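Local coordinates for insecticidal protein (PDB 7ML9) that is active against the western corn rootworm and probably acts by forming beta-barrel pores in membranes, at residues Q29-D34 / G255-F260; H144-G149 / V267-Q272. All coordinates share one frame; numbering follows the deposited sequence. Where two conformers were deposited one is given.

Contact 1: Q29-D34 / G255-F260; sequences QERLRD and GDFRNF. With NA (sodium ion), chain F.
A helix-to-loop contact, largely buried, joins the first turns of the N-terminal helix 28-48 to the loop that leads from helix 242-252 into strand 260-263. Arg31 is its main carrier. With CG beside the backbone N and further bends at chi2 and chi3, the chain folds over so that the guanidinium reaches the loop by its edge. There NH2 donates to Asp256 O at 2.9 Å, the carbonyl lying near the guanidinium plane while the donor sits above the carbonyl plane; at 146° the N-H points only moderately straight. Two waters widen this grip: one accepts from Arg31 NH2 and Asp256 N, the other accepts from Arg31 NE in the guanidinium plane and donates to Asp256 O, so that carbonyl is held twice. The same NH2 lies over one face of the Phe257 ring, 3.6 Å from CE1, with guanidinium and ring planes only 22° apart. Asp34 OD2 approaches Phe257 CZ obliquely at 3.5 Å and would partly offset the arginine's charge from one turn further along the helix, a pairing with Arg31 NH1 by charge alone, OD2 lying well out of the guanidinium plane. In this strand-dominated epsilon-toxin/MTX2 fold, the contact thus joins the N-terminal helix to a helix-to-strand connection. The loop holds its own shape: Asp256 OD1 accepts from Arg258 N in an Asx turn, its carboxylate is gripped side-on by Arg258 NE and NH2, and a type I turn runs from Phe257 to Phe260. Phe260 CZ meets Arg31 CB at 3.7 Å, and Leu32 CD2 touches Phe260 CE2 more loosely. Leu246 of helix 242-252 packs against both phenylalanines. Glu30, on another side of the helix, binds the sodium ion through OE1 at 3.0 Å; Asp34 belongs to the same site.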
ATOM      1  N   GLN A  29      -1.624  -4.316  21.181  1.00 17.80           N
ATOM      2  CA  GLN A  29      -1.480  -4.922  22.507  1.00 21.83           C
ATOM      3  C   GLN A  29      -2.670  -4.601  23.408  1.00 18.80           C
ATOM      4  O   GLN A  29      -3.174  -5.484  24.119  1.00 16.49           O
ATOM      5  CB  GLN A  29      -0.181  -4.458  23.154  1.00 21.65           C
ATOM      6  CG  GLN A  29       1.039  -5.111  22.555  1.00 20.48           C
ATOM      7  CD  GLN A  29       2.305  -4.506  23.101  1.00 28.87           C
ATOM      8  OE1 GLN A  29       2.833  -3.533  22.560  1.00 32.67           O
ATOM      9  NE2 GLN A  29       2.788  -5.067  24.197  1.00 29.73           N
ATOM     10  N   GLU A  30      -3.134  -3.347  23.397  1.00 16.92           N
ATOM     11  CA  GLU A  30      -4.277  -2.989  24.229  1.00 21.22           C
ATOM     12  C   GLU A  30      -5.545  -3.698  23.769  1.00 20.75           C
ATOM     13  O   GLU A  30      -6.359  -4.119  24.602  1.00 18.33           O
ATOM     14  CB  GLU A  30      -4.481  -1.476  24.252  1.00 23.08           C
ATOM     15  CG  GLU A  30      -5.687  -1.048  25.095  1.00 25.22           C
ATOM     16  CD  GLU A  30      -5.589  -1.485  26.574  1.00 32.74           C
ATOM     17  OE1 GLU A  30      -6.651  -1.633  27.224  1.00 29.58           O
ATOM     18  OE2 GLU A  30      -4.459  -1.671  27.095  1.00 24.29           O
ATOM     19  N   ARG A  31      -5.719  -3.884  22.453  1.00 16.48           N
ATOM     20  CA  ARG A  31      -6.892  -4.625  21.989  1.00 15.93           C
ATOM     21  C   ARG A  31      -6.824  -6.099  22.378  1.00 16.62           C
ATOM     22  O   ARG A  31      -7.869  -6.708  22.658  1.00 15.17           O
ATOM     23  CB  ARG A  31      -7.068  -4.472  20.471  1.00 17.58           C
ATOM     24  CG  ARG A  31      -7.452  -3.064  20.023  1.00 14.64           C
ATOM     25  CD  ARG A  31      -8.694  -2.492  20.729  1.00 21.91           C
ATOM     26  NE  ARG A  31      -9.911  -3.252  20.423  1.00 24.63           N
ATOM     27  CZ  ARG A  31     -10.990  -3.281  21.207  1.00 28.77           C
ATOM     28  NH1 ARG A  31     -11.012  -2.585  22.344  1.00 29.07           N
ATOM     29  NH2 ARG A  31     -12.055  -3.995  20.854  1.00 26.58           N
ATOM     30  N   LEU A  32      -5.625  -6.694  22.404  1.00 13.97           N
ATOM     31  CA  LEU A  32      -5.502  -8.069  22.891  1.00 14.81           C
ATOM     32  C   LEU A  32      -5.796  -8.152  24.384  1.00 17.32           C
ATOM     33  O   LEU A  32      -6.341  -9.158  24.857  1.00 13.59           O
ATOM     34  CB  LEU A  32      -4.110  -8.634  22.596  1.00 11.59           C
ATOM     35  CG  LEU A  32      -3.823  -8.842  21.092  1.00 15.08           C
ATOM     36  CD1 LEU A  32      -2.411  -9.322  20.872  1.00 15.92           C
ATOM     37  CD2 LEU A  32      -4.810  -9.848  20.491  1.00 18.52           C
ATOM     38  N   ARG A  33      -5.423  -7.121  25.142  1.00 14.39           N
ATOM     39  CA  ARG A  33      -5.808  -7.077  26.551  1.00 20.07           C
ATOM     40  C   ARG A  33      -7.322  -6.978  26.705  1.00 19.49           C
ATOM     41  O   ARG A  33      -7.905  -7.611  27.599  1.00 17.77           O
ATOM     42  CB  ARG A  33      -5.132  -5.905  27.249  1.00 18.76           C
ATOM     43  CG  ARG A  33      -3.606  -6.033  27.400  1.00 16.19           C
ATOM     44  CD  ARG A  33      -3.093  -4.754  28.053  1.00 17.56           C
ATOM     45  NE  ARG A  33      -1.635  -4.672  27.973  1.00 22.88           N
ATOM     46  CZ  ARG A  33      -0.911  -3.715  28.540  1.00 30.30           C
ATOM     47  NH1 ARG A  33      -1.504  -2.755  29.240  1.00 25.51           N
ATOM     48  NH2 ARG A  33       0.411  -3.722  28.409  1.00 32.20           N
ATOM     49  N   ASP A  34      -7.982  -6.195  25.847  1.00 16.21           N
ATOM     50  CA  ASP A  34      -9.440  -6.130  25.901  0.55 20.41           C
ATOM     51  C   ASP A  34     -10.058  -7.452  25.472  1.00 19.17           C
ATOM     52  O   ASP A  34     -11.097  -7.854  26.012  1.00 18.50           O
ATOM     53  CB  ASP A  34      -9.973  -4.987  25.038  0.55 22.15           C
ATOM     54  CG  ASP A  34     -11.495  -4.871  25.104  0.55 23.33           C
ATOM     55  OD1 ASP A  34     -12.020  -4.259  26.062  0.55 19.79           O
ATOM     56  OD2 ASP A  34     -12.170  -5.413  24.205  0.55 19.53           O
ATOM     57  N   GLY A 255     -17.288  -7.930  22.033  1.00 17.25           N
ATOM     58  CA  GLY A 255     -16.322  -6.928  21.630  1.00 27.57           C
ATOM     59  C   GLY A 255     -16.214  -6.783  20.119  1.00 26.51           C
ATOM     60  O   GLY A 255     -16.669  -7.624  19.339  1.00 22.98           O
ATOM     61  N   ASP A 256     -15.583  -5.677  19.705  1.00 20.73           N
ATOM     62  CA  ASP A 256     -15.404  -5.328  18.293  1.00 23.67           C
ATOM     63  C   ASP A 256     -13.970  -5.664  17.895  1.00 18.03           C
ATOM     64  O   ASP A 256     -13.034  -4.945  18.252  1.00 23.06           O
ATOM     65  CB  ASP A 256     -15.703  -3.849  18.070  1.00 28.85           C
ATOM     66  CG  ASP A 256     -15.600  -3.434  16.599  1.00 36.77           C
ATOM     67  OD1 ASP A 256     -15.386  -4.302  15.729  1.00 34.13           O
ATOM     68  OD2 ASP A 256     -15.720  -2.223  16.316  1.00 41.58           O
ATOM     69  N   PHE A 257     -13.796  -6.761  17.166  1.00 17.81           N
ATOM     70  CA  PHE A 257     -12.474  -7.123  16.668  1.00 20.00           C
ATOM     71  C   PHE A 257     -12.516  -7.301  15.159  1.00 14.57           C
ATOM     72  O   PHE A 257     -11.997  -8.288  14.629  1.00 15.25           O
ATOM     73  CB  PHE A 257     -11.967  -8.382  17.381  1.00 17.54           C
ATOM     74  CG  PHE A 257     -11.848  -8.186  18.865  1.00 20.08           C
ATOM     75  CD1 PHE A 257     -10.763  -7.506  19.383  1.00 18.39           C
ATOM     76  CD2 PHE A 257     -12.862  -8.601  19.725  1.00 18.97           C
ATOM     77  CE1 PHE A 257     -10.653  -7.270  20.751  1.00 20.77           C
ATOM     78  CE2 PHE A 257     -12.768  -8.365  21.090  1.00 19.53           C
ATOM     79  CZ  PHE A 257     -11.660  -7.695  21.599  1.00 15.05           C
ATOM     80  N   ARG A 258     -13.139  -6.341  14.471  1.00 18.30           N
ATOM     81  CA  ARG A 258     -13.450  -6.514  13.052  1.00 22.55           C
ATOM     82  C   ARG A 258     -12.200  -6.642  12.187  1.00 19.77           C
ATOM     83  O   ARG A 258     -12.248  -7.260  11.122  1.00 23.51           O
ATOM     84  CB  ARG A 258     -14.307  -5.348  12.560  1.00 23.74           C
ATOM     85  CG  ARG A 258     -15.798  -5.582  12.766  1.00 40.74           C
ATOM     86  CD  ARG A 258     -16.627  -4.412  12.253  1.00 58.24           C
ATOM     87  NE  ARG A 258     -16.770  -3.381  13.274  1.00 50.80           N
ATOM     88  CZ  ARG A 258     -16.948  -2.089  13.019  1.00 54.55           C
ATOM     89  NH1 ARG A 258     -17.021  -1.657  11.766  1.00 54.53           N
ATOM     90  NH2 ARG A 258     -17.060  -1.229  14.023  1.00 49.13           N
ATOM     91  N   ASN A 259     -11.073  -6.077  12.609  1.00 22.55           N
ATOM     92  CA  ASN A 259      -9.856  -6.156  11.811  0.59 23.28           C
ATOM     93  C   ASN A 259      -8.879  -7.199  12.344  1.00 20.61           C
ATOM     94  O   ASN A 259      -7.681  -7.127  12.049  1.00 19.13           O
ATOM     95  CB  ASN A 259      -9.191  -4.776  11.696  0.59 25.20           C
ATOM     96  CG  ASN A 259      -8.720  -4.220  13.028  0.59 23.66           C
ATOM     97  OD1 ASN A 259      -9.355  -4.417  14.059  0.59 25.81           O
ATOM     98  ND2 ASN A 259      -7.599  -3.496  13.002  0.59 22.22           N
ATOM     99  N   PHE A 260      -9.374  -8.184  13.097  1.00 18.59           N
ATOM    100  CA  PHE A 260      -8.587  -9.308  13.575  1.00 15.21           C
ATOM    101  C   PHE A 260      -9.160 -10.588  12.992  1.00 16.72           C
ATOM    102  O   PHE A 260     -10.372 -10.713  12.795  1.00 19.08           O
ATOM    103  CB  PHE A 260      -8.605  -9.433  15.114  1.00 14.62           C
ATOM    104  CG  PHE A 260      -7.885  -8.322  15.843  1.00 15.62           C
ATOM    105  CD1 PHE A 260      -8.431  -7.052  15.906  1.00 22.53           C
ATOM    106  CD2 PHE A 260      -6.681  -8.564  16.495  1.00 18.39           C
ATOM    107  CE1 PHE A 260      -7.780  -6.031  16.593  1.00 20.94           C
ATOM    108  CE2 PHE A 260      -6.029  -7.546  17.195  1.00 18.52           C
ATOM    109  CZ  PHE A 260      -6.578  -6.284  17.230  1.00 16.59           C
TER
HETATM  110 NA    NA F 405      -9.264  -0.860  26.063  1.00 28.58          NA
HETATM  111  O   HOH W   1     -14.920  -3.709  21.788  1.00 30.11           O
HETATM  112  O   HOH W   2     -10.345  -4.281  17.802  1.00 32.27           O

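Contact 2: H144-G149 / V267-Q272; sequences HGLKLG and VIVKGQ
One face of the His144 imidazole is overlapped by the amide of Gln272, whose CD sits 4.2 Å above the ring plane and offset toward the rim. The two side chains run alongside each other in the same direction, with ring and amide planes 36° apart, and Gln272 CB also packs against His144 ND1 at 3.8 Å. Their alignment follows from the backbone: the residues form an antiparallel hydrogen-bonded pair, so both side chains leave the same face of the sheet. His144 N donates to Gln272 O almost straight, at 175°, although from above the carbonyl plane, whereas Gln272 N meets His144 O in plane, on a lone pair, at 3.0 Å. Gly271, having no side chain, comes close to the neighbouring backbone, its CA 3.2 Å from His144 O, and its N lies against Leu146 CD1.

Beyond this pair the strands diverge, and side chains bridge the gap. Leu146 and Val269 reach toward each other tip to tip, Leu146 CD2 coming to 3.6 Å from Val269 CG2. Leu146 CD1 meanwhile lies against the backbone of the other strand, 3.7 Å from Val269 O. Leu148 CD2 adds a looser touch on Val269 CG1, and Phe173 and Val28 help to enclose this apolar patch. The angle of 136° between the short strand segments, with a chain corner at His144, is that of two strands paired at one point and then splaying apart around an apolar filling, within the long, twisted beta-sheet characteristic of aerolysin-like pore-forming toxins.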
ATOM      1  N   HIS A 144      -4.532   3.476   8.054  1.00 20.55           N
ATOM      2  CA  HIS A 144      -4.990   2.756   9.243  1.00 22.93           C
ATOM      3  C   HIS A 144      -3.772   2.024   9.789  1.00 17.74           C
ATOM      4  O   HIS A 144      -3.444   0.928   9.318  1.00 16.91           O
ATOM      5  CB  HIS A 144      -6.109   1.780   8.917  1.00 21.49           C
ATOM      6  CG  HIS A 144      -7.375   2.429   8.455  1.00 28.62           C
ATOM      7  ND1 HIS A 144      -7.452   3.183   7.302  1.00 33.45           N
ATOM      8  CD2 HIS A 144      -8.626   2.399   8.970  1.00 31.48           C
ATOM      9  CE1 HIS A 144      -8.692   3.607   7.139  1.00 33.95           C
ATOM     10  NE2 HIS A 144      -9.425   3.143   8.137  1.00 41.16           N
ATOM     11  N   GLY A 145      -3.096   2.639  10.769  1.00 18.45           N
ATOM     12  CA  GLY A 145      -1.854   2.098  11.267  1.00 20.13           C
ATOM     13  C   GLY A 145      -2.053   0.995  12.301  1.00 21.34           C
ATOM     14  O   GLY A 145      -3.124   0.830  12.883  1.00 17.85           O
ATOM     15  N   LEU A 146      -0.989   0.224  12.514  1.00 19.51           N
ATOM     16  CA  LEU A 146      -0.953  -0.818  13.536  1.00 18.46           C
ATOM     17  C   LEU A 146       0.169  -0.475  14.506  1.00 24.27           C
ATOM     18  O   LEU A 146       1.346  -0.442  14.121  1.00 19.94           O
ATOM     19  CB  LEU A 146      -0.758  -2.205  12.913  1.00 19.63           C
ATOM     20  CG  LEU A 146      -1.822  -2.719  11.931  1.00 18.98           C
ATOM     21  CD1 LEU A 146      -1.378  -4.010  11.238  1.00 22.71           C
ATOM     22  CD2 LEU A 146      -3.153  -2.934  12.609  1.00 23.26           C
ATOM     23  N   LYS A 147      -0.195  -0.185  15.754  1.00 17.70           N
ATOM     24  CA  LYS A 147       0.782   0.051  16.819  1.00 17.94           C
ATOM     25  C   LYS A 147       1.116  -1.299  17.441  1.00 22.77           C
ATOM     26  O   LYS A 147       0.312  -1.869  18.183  1.00 18.13           O
ATOM     27  CB  LYS A 147       0.234   1.021  17.856  1.00 21.36           C
ATOM     28  CG  LYS A 147       1.243   1.341  18.950  1.00 25.11           C
ATOM     29  CD  LYS A 147       0.813   2.534  19.786  1.00 33.85           C
ATOM     30  CE  LYS A 147       1.456   2.480  21.165  1.00 45.62           C
ATOM     31  NZ  LYS A 147       1.467   3.822  21.821  1.00 52.90           N
ATOM     32  N   LEU A 148       2.294  -1.826  17.119  1.00 19.60           N
ATOM     33  CA  LEU A 148       2.663  -3.183  17.477  1.00 22.16           C
ATOM     34  C   LEU A 148       3.686  -3.259  18.598  1.00 22.27           C
ATOM     35  O   LEU A 148       4.006  -4.368  19.036  1.00 22.58           O
ATOM     36  CB  LEU A 148       3.189  -3.920  16.242  1.00 21.57           C
ATOM     37  CG  LEU A 148       2.110  -4.185  15.189  1.00 21.79           C
ATOM     38  CD1 LEU A 148       2.745  -4.408  13.814  1.00 26.15           C
ATOM     39  CD2 LEU A 148       1.272  -5.412  15.605  1.00 22.24           C
ATOM     40  N   GLY A 149       4.193  -2.125  19.082  1.00 21.78           N
ATOM     41  CA  GLY A 149       5.190  -2.120  20.134  1.00 24.69           C
ATOM     42  C   GLY A 149       6.615  -2.245  19.647  1.00 35.36           C
ATOM     43  O   GLY A 149       7.540  -2.300  20.470  1.00 29.52           O
ATOM     44  N   VAL A 267      -3.117 -14.529  15.864  1.00 15.64           N
ATOM     45  CA  VAL A 267      -4.130 -13.724  15.199  1.00 13.20           C
ATOM     46  C   VAL A 267      -3.432 -12.873  14.140  1.00 18.33           C
ATOM     47  O   VAL A 267      -2.257 -12.508  14.272  1.00 18.22           O
ATOM     48  CB  VAL A 267      -4.941 -12.821  16.165  1.00 16.47           C
ATOM     49  CG1 VAL A 267      -5.515 -13.624  17.388  1.00 14.10           C
ATOM     50  CG2 VAL A 267      -4.105 -11.699  16.633  1.00 23.05           C
ATOM     51  N   ILE A 268      -4.165 -12.568  13.080  1.00 17.02           N
ATOM     52  CA  ILE A 268      -3.702 -11.645  12.042  1.00 19.63           C
ATOM     53  C   ILE A 268      -4.484 -10.352  12.196  1.00 15.60           C
ATOM     54  O   ILE A 268      -5.720 -10.372  12.255  1.00 17.46           O
ATOM     55  CB  ILE A 268      -3.887 -12.244  10.637  1.00 18.37           C
ATOM     56  CG1 ILE A 268      -3.043 -13.500  10.481  1.00 22.51           C
ATOM     57  CG2 ILE A 268      -3.545 -11.209   9.557  1.00 20.25           C
ATOM     58  CD1 ILE A 268      -3.413 -14.322   9.262  1.00 20.54           C
ATOM     59  N   VAL A 269      -3.774  -9.231  12.276  1.00 13.54           N
ATOM     60  CA  VAL A 269      -4.406  -7.926  12.404  1.00 14.09           C
ATOM     61  C   VAL A 269      -4.154  -7.145  11.117  1.00 18.16           C
ATOM     62  O   VAL A 269      -3.077  -7.245  10.527  1.00 17.14           O
ATOM     63  CB  VAL A 269      -3.901  -7.172  13.652  1.00 16.86           C
ATOM     64  CG1 VAL A 269      -2.412  -6.874  13.587  1.00 21.57           C
ATOM     65  CG2 VAL A 269      -4.708  -5.907  13.866  1.00 19.13           C
ATOM     66  N   LYS A 270      -5.153  -6.386  10.674  1.00 18.36           N
ATOM     67  CA  LYS A 270      -5.125  -5.743   9.363  1.00 20.31           C
ATOM     68  C   LYS A 270      -5.168  -4.234   9.518  1.00 17.61           C
ATOM     69  O   LYS A 270      -5.985  -3.712  10.283  1.00 18.83           O
ATOM     70  CB  LYS A 270      -6.296  -6.202   8.496  1.00 20.90           C
ATOM     71  CG  LYS A 270      -6.239  -5.676   7.059  1.00 26.32           C
ATOM     72  CD  LYS A 270      -7.546  -5.918   6.317  1.00 32.22           C
ATOM     73  CE  LYS A 270      -8.365  -4.637   6.248  1.00 45.27           C
ATOM     74  NZ  LYS A 270      -7.781  -3.647   5.294  1.00 60.01           N
ATOM     75  N   GLY A 271      -4.277  -3.540   8.797  1.00 16.57           N
ATOM     76  CA  GLY A 271      -4.347  -2.101   8.622  1.00 15.06           C
ATOM     77  C   GLY A 271      -4.405  -1.756   7.139  1.00 15.64           C
ATOM     78  O   GLY A 271      -4.641  -2.644   6.306  1.00 14.81           O
ATOM     79  N   GLN A 272      -4.180  -0.491   6.793  1.00 16.83           N
ATOM     80  CA  GLN A 272      -4.390  -0.027   5.425  1.00 16.31           C
ATOM     81  C   GLN A 272      -3.418   1.094   5.085  1.00 16.29           C
ATOM     82  O   GLN A 272      -3.050   1.903   5.941  1.00 15.31           O
ATOM     83  CB  GLN A 272      -5.811   0.505   5.209  1.00 20.91           C
ATOM     84  CG  GLN A 272      -6.757  -0.461   4.544  1.00 36.31           C
ATOM     85  CD  GLN A 272      -8.183   0.062   4.533  1.00 44.08           C
ATOM     86  OE1 GLN A 272      -9.124  -0.640   4.929  1.00 44.62           O
ATOM     87  NE2 GLN A 272      -8.351   1.305   4.073  1.00 31.48           N
TER

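How the contacts relate
Contacts 1 and 2 are neighbours, their centres 10 Å apart, and their segments alternate along the chain. The most direct junction is between 255-260 and 267-272, where Asn259 O and Lys270 N, 3.0 Å apart, probably hydrogen bond; Asn259 O also packs on Val269 CG2 at 3.7 Å. Phe260 touches Val269 as well, carrying the apolar packing of contact 1 toward that of contact 2. At 29-34, Gln29 OE1 packs on Gly149 CA. The sodium ion bound by Glu30 in contact 1 is about 14 Å from the Val269 side chain of contact 2, and a bound samarium ion lies about 7 Å from the side chain of Lys270.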